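Botulinum neurotoxin type C1 (Clostridium botulinum, PDB 3R4U) probably acts as a metalloprotease neurotoxin, whose heavy-chain receptor-binding region, the part deposited, is thought to anchor it to nerve cells. Local coordinates at residues S127-N132 / G158-Y163; I131-D136 / K167-I172; P142-W147 / N363-A368. All coordinates share one frame; numbering follows the deposited sequence.

Interaction 1 (S127-N132 / G158-Y163)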
loop_
_atom_site.group_PDB
_atom_site.type_symbol
_atom_site.label_atom_id
_atom_site.label_comp_id
_atom_site.label_asym_id
_atom_site.label_seq_id
_atom_site.Cartn_x
_atom_site.Cartn_y
_atom_site.Cartn_z
ATOM N N SER A 127 1.983 14.162 -31.587
ATOM C CA SER A 127 2.679 12.895 -31.422
ATOM C C SER A 127 3.027 12.604 -29.953
ATOM O O SER A 127 3.592 13.453 -29.260
ATOM C CB SER A 127 3.946 12.904 -32.270
ATOM O OG SER A 127 4.593 11.648 -32.251
ATOM N N GLU A 128 2.699 11.404 -29.482
ATOM C CA GLU A 128 3.073 11.003 -28.131
ATOM C C GLU A 128 3.489 9.537 -28.094
ATOM O O GLU A 128 3.277 8.798 -29.050
ATOM C CB GLU A 128 1.892 11.201 -27.178
ATOM C CG GLU A 128 0.869 10.093 -27.305
ATOM C CD GLU A 128 -0.253 10.193 -26.306
ATOM O OE1 GLU A 128 -1.140 11.061 -26.463
ATOM O OE2 GLU A 128 -0.261 9.375 -25.367
ATOM N N GLN A 129 4.085 9.123 -26.979
ATOM C CA GLN A 129 4.261 7.707 -26.680
ATOM C C GLN A 129 4.074 7.464 -25.183
ATOM O O GLN A 129 4.779 8.051 -24.338
ATOM C CB GLN A 129 5.613 7.174 -27.167
ATOM C CG GLN A 129 5.715 5.648 -27.082
ATOM C CD GLN A 129 6.859 5.068 -27.902
ATOM O OE1 GLN A 129 6.846 3.885 -28.234
ATOM N NE2 GLN A 129 7.842 5.898 -28.243
ATOM N N SER A 130 3.111 6.608 -24.861
ATOM C CA SER A 130 2.733 6.381 -23.477
ATOM C C SER A 130 2.894 4.936 -23.029
ATOM O O SER A 130 2.888 4.020 -23.845
ATOM C CB SER A 130 1.291 6.839 -23.257
ATOM O OG SER A 130 1.210 8.242 -23.370
ATOM N N ILE A 131 3.043 4.753 -21.718
ATOM C CA ILE A 131 2.969 3.439 -21.093
ATOM C C ILE A 131 2.170 3.604 -19.814
ATOM O O ILE A 131 1.949 4.723 -19.359
ATOM C CB ILE A 131 4.349 2.850 -20.736
ATOM C CG1 ILE A 131 5.201 3.863 -19.967
ATOM C CG2 ILE A 131 5.088 2.408 -21.968
ATOM C CD1 ILE A 131 6.560 3.313 -19.585
ATOM N N ASN A 132 1.734 2.503 -19.223
ATOM C CA ASN A 132 0.872 2.635 -18.074
ATOM C C ASN A 132 0.916 1.459 -17.126
ATOM O O ASN A 132 1.384 0.370 -17.459
ATOM C CB ASN A 132 -0.569 2.867 -18.511
ATOM C CG ASN A 132 -1.188 1.627 -19.159
ATOM O OD1 ASN A 132 -1.459 0.623 -18.488
ATOM N ND2 ASN A 132 -1.402 1.691 -20.471
ATOM N N GLY A 158 16.419 2.540 -26.938
ATOM C CA GLY A 158 15.924 1.293 -26.388
ATOM C C GLY A 158 14.460 1.301 -26.019
ATOM O O GLY A 158 13.593 1.592 -26.844
ATOM N N ASN A 159 14.185 0.979 -24.761
ATOM C CA ASN A 159 12.815 0.892 -24.298
ATOM C C ASN A 159 12.406 1.934 -23.275
ATOM O O ASN A 159 13.242 2.562 -22.613
ATOM C CB ASN A 159 12.556 -0.504 -23.742
ATOM C CG ASN A 159 12.729 -1.576 -24.793
ATOM O OD1 ASN A 159 11.958 -1.645 -25.752
ATOM N ND2 ASN A 159 13.749 -2.405 -24.630
ATOM N N MET A 160 11.092 2.099 -23.174
ATOM C CA MET A 160 10.443 2.896 -22.157
ATOM C C MET A 160 9.790 1.852 -21.257
ATOM O O MET A 160 9.104 0.953 -21.741
ATOM C CB MET A 160 9.385 3.774 -22.815
ATOM C CG MET A 160 8.727 4.810 -21.922
ATOM S SD MET A 160 7.332 5.605 -22.779
ATOM C CE MET A 160 7.972 5.690 -24.442
ATOM N N LYS A 161 10.034 1.940 -19.952
ATOM C CA LYS A 161 9.547 0.926 -19.027
ATOM C C LYS A 161 8.916 1.560 -17.800
ATOM O O LYS A 161 9.313 2.653 -17.370
ATOM C CB LYS A 161 10.684 0.006 -18.575
ATOM C CG LYS A 161 11.469 -0.640 -19.692
ATOM C CD LYS A 161 12.509 -1.607 -19.138
ATOM C CE LYS A 161 13.506 -2.021 -20.210
ATOM N NZ LYS A 161 14.538 -3.017 -19.729
ATOM N N ILE A 162 7.936 0.869 -17.228
ATOM C CA ILE A 162 7.371 1.311 -15.972
ATOM C C ILE A 162 7.327 0.153 -14.982
ATOM O O ILE A 162 6.949 -0.967 -15.339
ATOM C CB ILE A 162 5.992 2.000 -16.155
ATOM C CG1 ILE A 162 5.481 2.512 -14.812
ATOM C CG2 ILE A 162 4.967 1.051 -16.778
ATOM C CD1 ILE A 162 4.376 3.538 -14.954
ATOM N N TYR A 163 7.749 0.436 -13.748
ATOM C CA TYR A 163 7.774 -0.533 -12.663
ATOM C C TYR A 163 6.869 -0.062 -11.541
ATOM O O TYR A 163 6.732 1.139 -11.305
ATOM C CB TYR A 163 9.186 -0.671 -12.076
ATOM C CG TYR A 163 10.264 -1.105 -13.050
ATOM C CD1 TYR A 163 10.834 -2.370 -12.964
ATOM C CD2 TYR A 163 10.737 -0.232 -14.032
ATOM C CE1 TYR A 163 11.844 -2.769 -13.836
ATOM C CE2 TYR A 163 11.739 -0.625 -14.922
ATOM C CZ TYR A 163 12.290 -1.892 -14.813
ATOM O OH TYR A 163 13.289 -2.271 -15.678
#
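Ser130, whose carbonyl carbon lies 4.5 Å from Met160 SD, has its hydroxyl gripped by two groups. Ser130 OG donates to Glu128 OE2 over 2.7 Å and is also hydrogen-bonded to Thr120 OG1 of the adjoining strand. CB of Ser130 points away from 158-163, while Gln129 and Ile131 on either side point toward it. This alternation is how a beta sandwich is built, here the lectin-like one of the N-terminal receptor-binding region. Strands 127-134 and 159-164 belong to different antiparallel sheets and lie face to face, their axes 7.1 Å apart at the closest and 27° from parallel in their N-to-C directions. No hydrogen bond joins the two segments, which meet here by side-chain packing. Met160 reaches across on an extended chain, CG anti to the backbone N (chi1 -172°), and bends at the last torsion to lay its methyl against Gln129: Met160 CE meets Gln129 CG at 3.5 Å, the two side chains sliding past each other in opposite directions. Met160 SD meanwhile sits near both Ile131 CG1 and CG2. The side chain of Ile131 crosses that of Met160 at a slant, and the tip does most of the touching: Ile131 CD1 lies 3.5 Å from Met160 CG. With CG1 of Ile131 held between the backbone N and the carbonyl carbon (chi1 50°), this tip reaches the main chain of the facing strand, 3.4 Å from Lys161 C. Leu121 and Val174 also pack on Met160, and Val152 on Ile162. At the far end of the contact the apolar surface meets backbone, Ile162 CG2 resting 3.7 Å from Asn132 O, while Ile162 CB touches Ile131 CD1, also at 3.7 Å.

Interaction 2 (I131-D136 / K167-I172)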
loop_
_atom_site.group_PDB
_atom_site.type_symbol
_atom_site.label_atom_id
_atom_site.label_comp_id
_atom_site.label_asym_id
_atom_site.label_seq_id
_atom_site.Cartn_x
_atom_site.Cartn_y
_atom_site.Cartn_z
ATOM N N ILE A 131 3.043 4.753 -21.718
ATOM C CA ILE A 131 2.969 3.439 -21.093
ATOM C C ILE A 131 2.170 3.604 -19.814
ATOM O O ILE A 131 1.949 4.723 -19.359
ATOM C CB ILE A 131 4.349 2.850 -20.736
ATOM C CG1 ILE A 131 5.201 3.863 -19.967
ATOM C CG2 ILE A 131 5.088 2.408 -21.968
ATOM C CD1 ILE A 131 6.560 3.313 -19.585
ATOM N N ASN A 132 1.734 2.503 -19.223
ATOM C CA ASN A 132 0.872 2.635 -18.074
ATOM C C ASN A 132 0.916 1.459 -17.126
ATOM O O ASN A 132 1.384 0.370 -17.459
ATOM C CB ASN A 132 -0.569 2.867 -18.511
ATOM C CG ASN A 132 -1.188 1.627 -19.159
ATOM O OD1 ASN A 132 -1.459 0.623 -18.488
ATOM N ND2 ASN A 132 -1.402 1.691 -20.471
ATOM N N PHE A 133 0.407 1.722 -15.930
ATOM C CA PHE A 133 0.108 0.711 -14.954
ATOM C C PHE A 133 -1.402 0.746 -14.786
ATOM O O PHE A 133 -1.992 1.830 -14.666
ATOM C CB PHE A 133 0.805 1.065 -13.632
ATOM C CG PHE A 133 0.164 0.457 -12.413
ATOM C CD1 PHE A 133 -0.103 -0.903 -12.353
ATOM C CD2 PHE A 133 -0.139 1.252 -11.302
ATOM C CE1 PHE A 133 -0.688 -1.464 -11.204
ATOM C CE2 PHE A 133 -0.721 0.707 -10.162
ATOM C CZ PHE A 133 -0.994 -0.651 -10.109
ATOM N N SER A 134 -2.033 -0.424 -14.815
ATOM C CA SER A 134 -3.462 -0.512 -14.522
ATOM C C SER A 134 -3.661 -1.453 -13.345
ATOM O O SER A 134 -3.132 -2.558 -13.330
ATOM C CB SER A 134 -4.275 -0.991 -15.732
ATOM O OG SER A 134 -3.848 -2.264 -16.192
ATOM N N TYR A 135 -4.409 -1.005 -12.348
ATOM C CA TYR A 135 -4.581 -1.817 -11.163
ATOM C C TYR A 135 -5.745 -2.794 -11.365
ATOM O O TYR A 135 -6.574 -2.608 -12.265
ATOM C CB TYR A 135 -4.735 -0.948 -9.911
ATOM C CG TYR A 135 -6.066 -0.221 -9.744
ATOM C CD1 TYR A 135 -7.227 -0.918 -9.377
ATOM C CD2 TYR A 135 -6.150 1.165 -9.897
ATOM C CE1 TYR A 135 -8.435 -0.260 -9.198
ATOM C CE2 TYR A 135 -7.349 1.839 -9.706
ATOM C CZ TYR A 135 -8.491 1.119 -9.357
ATOM O OH TYR A 135 -9.683 1.784 -9.153
ATOM N N ASP A 136 -5.762 -3.856 -10.563
ATOM C CA ASP A 136 -6.772 -4.906 -10.681
ATOM C C ASP A 136 -8.075 -4.438 -10.060
ATOM O O ASP A 136 -8.201 -4.351 -8.827
ATOM C CB ASP A 136 -6.293 -6.189 -9.996
ATOM C CG ASP A 136 -7.218 -7.373 -10.262
ATOM O OD1 ASP A 136 -6.714 -8.493 -10.513
ATOM O OD2 ASP A 136 -8.452 -7.175 -10.236
ATOM N N LYS A 167 8.646 -4.135 -9.655
ATOM C CA LYS A 167 8.293 -5.105 -10.690
ATOM C C LYS A 167 8.012 -4.444 -12.025
ATOM O O LYS A 167 7.254 -3.485 -12.107
ATOM C CB LYS A 167 7.064 -5.923 -10.283
ATOM C CG LYS A 167 7.300 -6.840 -9.101
ATOM C CD LYS A 167 8.433 -7.816 -9.400
ATOM C CE LYS A 167 8.714 -8.712 -8.200
ATOM N NZ LYS A 167 7.583 -9.651 -7.943
ATOM N N LEU A 168 8.601 -4.982 -13.081
ATOM C CA LEU A 168 8.317 -4.489 -14.423
ATOM C C LEU A 168 6.885 -4.826 -14.828
ATOM O O LEU A 168 6.473 -5.967 -14.730
ATOM C CB LEU A 168 9.290 -5.079 -15.434
ATOM C CG LEU A 168 9.073 -4.565 -16.867
ATOM C CD1 LEU A 168 9.465 -3.080 -16.963
ATOM C CD2 LEU A 168 9.887 -5.396 -17.834
ATOM N N ILE A 169 6.154 -3.818 -15.298
ATOM C CA ILE A 169 4.718 -3.893 -15.556
ATOM C C ILE A 169 4.397 -3.650 -17.034
ATOM O O ILE A 169 3.431 -4.188 -17.572
ATOM C CB ILE A 169 3.970 -2.808 -14.726
ATOM C CG1 ILE A 169 3.997 -3.157 -13.244
ATOM C CG2 ILE A 169 2.539 -2.634 -15.201
ATOM C CD1 ILE A 169 3.517 -4.567 -12.944
ATOM N N ASP A 170 5.196 -2.815 -17.681
ATOM C CA ASP A 170 4.951 -2.474 -19.075
ATOM C C ASP A 170 6.262 -2.017 -19.718
ATOM O O ASP A 170 7.109 -1.388 -19.083
ATOM C CB ASP A 170 3.867 -1.396 -19.192
ATOM C CG ASP A 170 3.302 -1.265 -20.616
ATOM O OD1 ASP A 170 3.707 -2.052 -21.500
ATOM O OD2 ASP A 170 2.457 -0.369 -20.847
ATOM N N THR A 171 6.445 -2.377 -20.975
ATOM C CA THR A 171 7.661 -2.048 -21.692
ATOM C C THR A 171 7.301 -1.943 -23.155
ATOM O O THR A 171 6.544 -2.771 -23.666
ATOM C CB THR A 171 8.747 -3.125 -21.495
ATOM O OG1 THR A 171 9.886 -2.803 -22.292
ATOM C CG2 THR A 171 8.234 -4.515 -21.873
ATOM N N ILE A 172 7.803 -0.901 -23.809
ATOM C CA ILE A 172 7.636 -0.730 -25.249
ATOM C C ILE A 172 8.860 -0.065 -25.861
ATOM O O ILE A 172 9.529 0.746 -25.208
ATOM C CB ILE A 172 6.381 0.091 -25.571
ATOM C CG1 ILE A 172 6.437 1.435 -24.870
ATOM C CG2 ILE A 172 5.133 -0.639 -25.108
ATOM C CD1 ILE A 172 7.114 2.511 -25.665
#
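Ile131 and Ile172 press together branch against stem: Ile131 CG2 stands 3.3 Å from Ile172 CG1, tighter than usual van der Waals contact between carbons. CG1 of Ile172 lies between its backbone N and carbonyl carbon (chi1 57°), the turn that brings this carbon against the methyl. Beside this pair, Asp170 aims its carboxylate at the backbone of 131-136, where Asn132 N makes a weak but nearly straight bond to Asp170 OD2 (3.4 Å, 167°). The same oxygen lies 3.7 Å from Ile131 CB. Next along the strand, Ile169 CG2 packs on the main chain, 4.1 Å from Phe133 CA, and meets the Phe133 ring obliquely at CD1, 4.3 Å away. Further out, Thr171 N gives a weak, strongly bent bond to the other carboxylate oxygen, Asp170 OD1, at 2.8 Å. The placing of Ile169 and Asp170 follows from a classic beta bulge: both face Ile162 on strand 159-164, and the CB atoms of both point toward 131-136 although the two are consecutive. Tyr365 packs on Ile169 and Phe133. Strand 127-134 pairs with 116-124, and strand 167-173 with 159-164, so the contact joins the borders of two antiparallel sheets, an arrangement that fits the side of a lectin-like beta sandwich.

Interaction 3 (P142-W147 / N363-A368)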
loop_
_atom_site.group_PDB
_atom_site.type_symbol
_atom_site.label_atom_id
_atom_site.label_comp_id
_atom_site.label_asym_id
_atom_site.label_seq_id
_atom_site.Cartn_x
_atom_site.Cartn_y
_atom_site.Cartn_z
ATOM N N PRO A 142 -13.079 -0.816 -3.438
ATOM C CA PRO A 142 -13.063 0.457 -2.695
ATOM C C PRO A 142 -12.078 1.493 -3.238
ATOM O O PRO A 142 -12.001 2.581 -2.686
ATOM C CB PRO A 142 -12.614 0.046 -1.288
ATOM C CG PRO A 142 -12.728 -1.451 -1.247
ATOM C CD PRO A 142 -12.538 -1.928 -2.642
ATOM N N GLY A 143 -11.333 1.168 -4.287
ATOM C CA GLY A 143 -10.346 2.093 -4.828
ATOM C C GLY A 143 -8.931 1.598 -4.572
ATOM O O GLY A 143 -8.683 0.946 -3.563
ATOM N N TYR A 144 -8.003 1.888 -5.478
ATOM C CA TYR A 144 -6.611 1.513 -5.237
ATOM C C TYR A 144 -5.963 2.608 -4.394
ATOM O O TYR A 144 -5.190 3.415 -4.893
ATOM C CB TYR A 144 -5.853 1.309 -6.551
ATOM C CG TYR A 144 -4.571 0.505 -6.400
ATOM C CD1 TYR A 144 -4.600 -0.890 -6.388
ATOM C CD2 TYR A 144 -3.338 1.141 -6.272
ATOM C CE1 TYR A 144 -3.437 -1.631 -6.257
ATOM C CE2 TYR A 144 -2.157 0.413 -6.125
ATOM C CZ TYR A 144 -2.213 -0.975 -6.126
ATOM O OH TYR A 144 -1.049 -1.700 -5.984
ATOM N N ASN A 145 -6.291 2.635 -3.109
ATOM C CA ASN A 145 -5.953 3.783 -2.268
ATOM C C ASN A 145 -4.678 3.594 -1.464
ATOM O O ASN A 145 -4.507 4.191 -0.406
ATOM C CB ASN A 145 -7.126 4.093 -1.343
ATOM C CG ASN A 145 -8.457 4.101 -2.086
ATOM O OD1 ASN A 145 -8.538 4.562 -3.224
ATOM N ND2 ASN A 145 -9.501 3.581 -1.447
ATOM N N LYS A 146 -3.782 2.762 -1.975
ATOM C CA LYS A 146 -2.572 2.425 -1.245
ATOM C C LYS A 146 -1.324 3.118 -1.812
ATOM O O LYS A 146 -1.286 3.505 -2.983
ATOM C CB LYS A 146 -2.381 0.910 -1.216
ATOM C CG LYS A 146 -2.203 0.280 -2.578
ATOM C CD LYS A 146 -2.476 -1.238 -2.512
ATOM C CE LYS A 146 -3.973 -1.546 -2.491
ATOM N NZ LYS A 146 -4.255 -3.014 -2.312
ATOM N N TRP A 147 -0.319 3.297 -0.959
ATOM C CA TRP A 147 0.992 3.768 -1.394
ATOM C C TRP A 147 1.591 2.783 -2.386
ATOM O O TRP A 147 1.532 1.572 -2.179
ATOM C CB TRP A 147 1.937 3.859 -0.193
ATOM C CG TRP A 147 1.860 5.141 0.591
ATOM C CD1 TRP A 147 1.323 5.316 1.842
ATOM C CD2 TRP A 147 2.354 6.420 0.184
ATOM N NE1 TRP A 147 1.451 6.631 2.232
ATOM C CE2 TRP A 147 2.085 7.329 1.235
ATOM C CE3 TRP A 147 3.001 6.886 -0.964
ATOM C CZ2 TRP A 147 2.446 8.677 1.171
ATOM C CZ3 TRP A 147 3.351 8.221 -1.033
ATOM C CH2 TRP A 147 3.071 9.105 0.029
ATOM N N ASN A 363 3.081 -7.477 -0.764
ATOM C CA ASN A 363 2.994 -7.996 -2.104
ATOM C C ASN A 363 3.066 -6.791 -3.036
ATOM O O ASN A 363 2.867 -5.659 -2.602
ATOM C CB ASN A 363 1.635 -8.680 -2.218
ATOM C CG ASN A 363 1.449 -9.390 -3.503
ATOM O OD1 ASN A 363 0.792 -8.878 -4.417
ATOM N ND2 ASN A 363 1.999 -10.597 -3.594
ATOM N N THR A 364 3.325 -7.025 -4.313
ATOM C CA THR A 364 3.291 -5.952 -5.294
ATOM C C THR A 364 2.001 -5.138 -5.196
ATOM O O THR A 364 2.024 -3.926 -5.372
ATOM C CB THR A 364 3.418 -6.512 -6.744
ATOM O OG1 THR A 364 4.525 -7.419 -6.813
ATOM C CG2 THR A 364 3.623 -5.386 -7.741
ATOM N N TYR A 365 0.876 -5.800 -4.921
ATOM C CA TYR A 365 -0.427 -5.130 -4.997
ATOM C C TYR A 365 -1.204 -5.034 -3.688
ATOM O O TYR A 365 -2.354 -4.579 -3.662
ATOM C CB TYR A 365 -1.308 -5.743 -6.110
ATOM C CG TYR A 365 -0.593 -5.804 -7.440
ATOM C CD1 TYR A 365 -0.211 -4.637 -8.100
ATOM C CD2 TYR A 365 -0.258 -7.025 -8.016
ATOM C CE1 TYR A 365 0.470 -4.686 -9.316
ATOM C CE2 TYR A 365 0.416 -7.085 -9.226
ATOM C CZ TYR A 365 0.778 -5.913 -9.871
ATOM O OH TYR A 365 1.446 -5.974 -11.080
ATOM N N TYR A 366 -0.583 -5.426 -2.588
ATOM C CA TYR A 366 -1.231 -5.189 -1.315
ATOM C C TYR A 366 -0.282 -5.239 -0.128
ATOM O O TYR A 366 0.790 -5.821 -0.219
ATOM C CB TYR A 366 -2.396 -6.169 -1.124
ATOM C CG TYR A 366 -2.000 -7.621 -1.088
ATOM C CD1 TYR A 366 -1.379 -8.155 0.033
ATOM C CD2 TYR A 366 -2.291 -8.477 -2.156
ATOM C CE1 TYR A 366 -1.033 -9.497 0.096
ATOM C CE2 TYR A 366 -1.946 -9.832 -2.111
ATOM C CZ TYR A 366 -1.321 -10.333 -0.968
ATOM O OH TYR A 366 -0.972 -11.662 -0.872
ATOM N N TYR A 367 -0.708 -4.641 0.983
ATOM C CA TYR A 367 0.032 -4.697 2.249
ATOM C C TYR A 367 -0.705 -5.583 3.243
ATOM O O TYR A 367 -1.864 -5.322 3.580
ATOM C CB TYR A 367 0.174 -3.300 2.853
ATOM C CG TYR A 367 0.936 -2.326 1.988
ATOM C CD1 TYR A 367 2.327 -2.252 2.054
ATOM C CD2 TYR A 367 0.264 -1.473 1.108
ATOM C CE1 TYR A 367 3.035 -1.352 1.267
ATOM C CE2 TYR A 367 0.966 -0.568 0.319
ATOM C CZ TYR A 367 2.348 -0.516 0.408
ATOM O OH TYR A 367 3.042 0.365 -0.367
ATOM N N ALA A 368 -0.040 -6.628 3.714
ATOM C CA ALA A 368 -0.674 -7.558 4.639
ATOM C C ALA A 368 0.331 -8.038 5.667
ATOM O O ALA A 368 1.416 -7.468 5.810
ATOM C CB ALA A 368 -1.249 -8.741 3.878
HETATM O O HOH W 1 -3.436 -3.468 0.540
#
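Lys146 NZ donates to Tyr365 O at 2.8 Å and, in the other direction, Tyr367 OH to Trp147 O at 2.6 Å, the hydroxyl standing well above that carbonyl plane (54° out of it). A water bridges further, accepting from Lys146 NZ and from Tyr367 N, each 3.0 Å away. The ammonium also has a cation-pi partner in Tyr241 and a weak bond to Asn140 OD1. Lys146 bends at chi3 (78°), folding CD and CE close to Tyr365 O. The Tyr367 and Tyr365 rings are met at their edges: Lys146 CB lies in the plane of the Tyr367 ring, 4.0 Å from CE2, and Tyr144 OH, buried without a hydrogen-bonding partner, comes in at the edge of the Tyr365 ring, 3.7 Å from CD1. Within 363-368, an Asx turn, Tyr365 N to Asn363 OD1 at 3.1 Å, lies at the bend before Tyr365 O. The contact spans the two receptor-binding regions, lectin-like and trefoil. Its chemistry implies a joint pinned by a few directional polar bonds amid aromatic packing, in which the buried ammonium of Lys146, held by a carbonyl, a water and the Tyr241 ring, probably keeps its charge.

How the interactions relate
From the N terminus, strand 127-134 comes first and serves both interaction 1 and interaction 2. Interaction 1 closes the loop back from 158-163, and interaction 2, sharing Ile131 and Asn132, does so from 167-172, the next strand of the same hairpin; together they hold two sheets of the N-terminal region against each other. Interaction 3 starts at 142-147, within both of these loops, but ends far downstream at 363-368, so it crosses each of them and ties the N-terminal region to the C-terminal trefoil. Interactions 2 and 3 also touch directly, through Tyr135 on Tyr144 and Lys167 on Thr364, whereas interactions 1 and 3 stay about 7 Å apart at their nearest atoms.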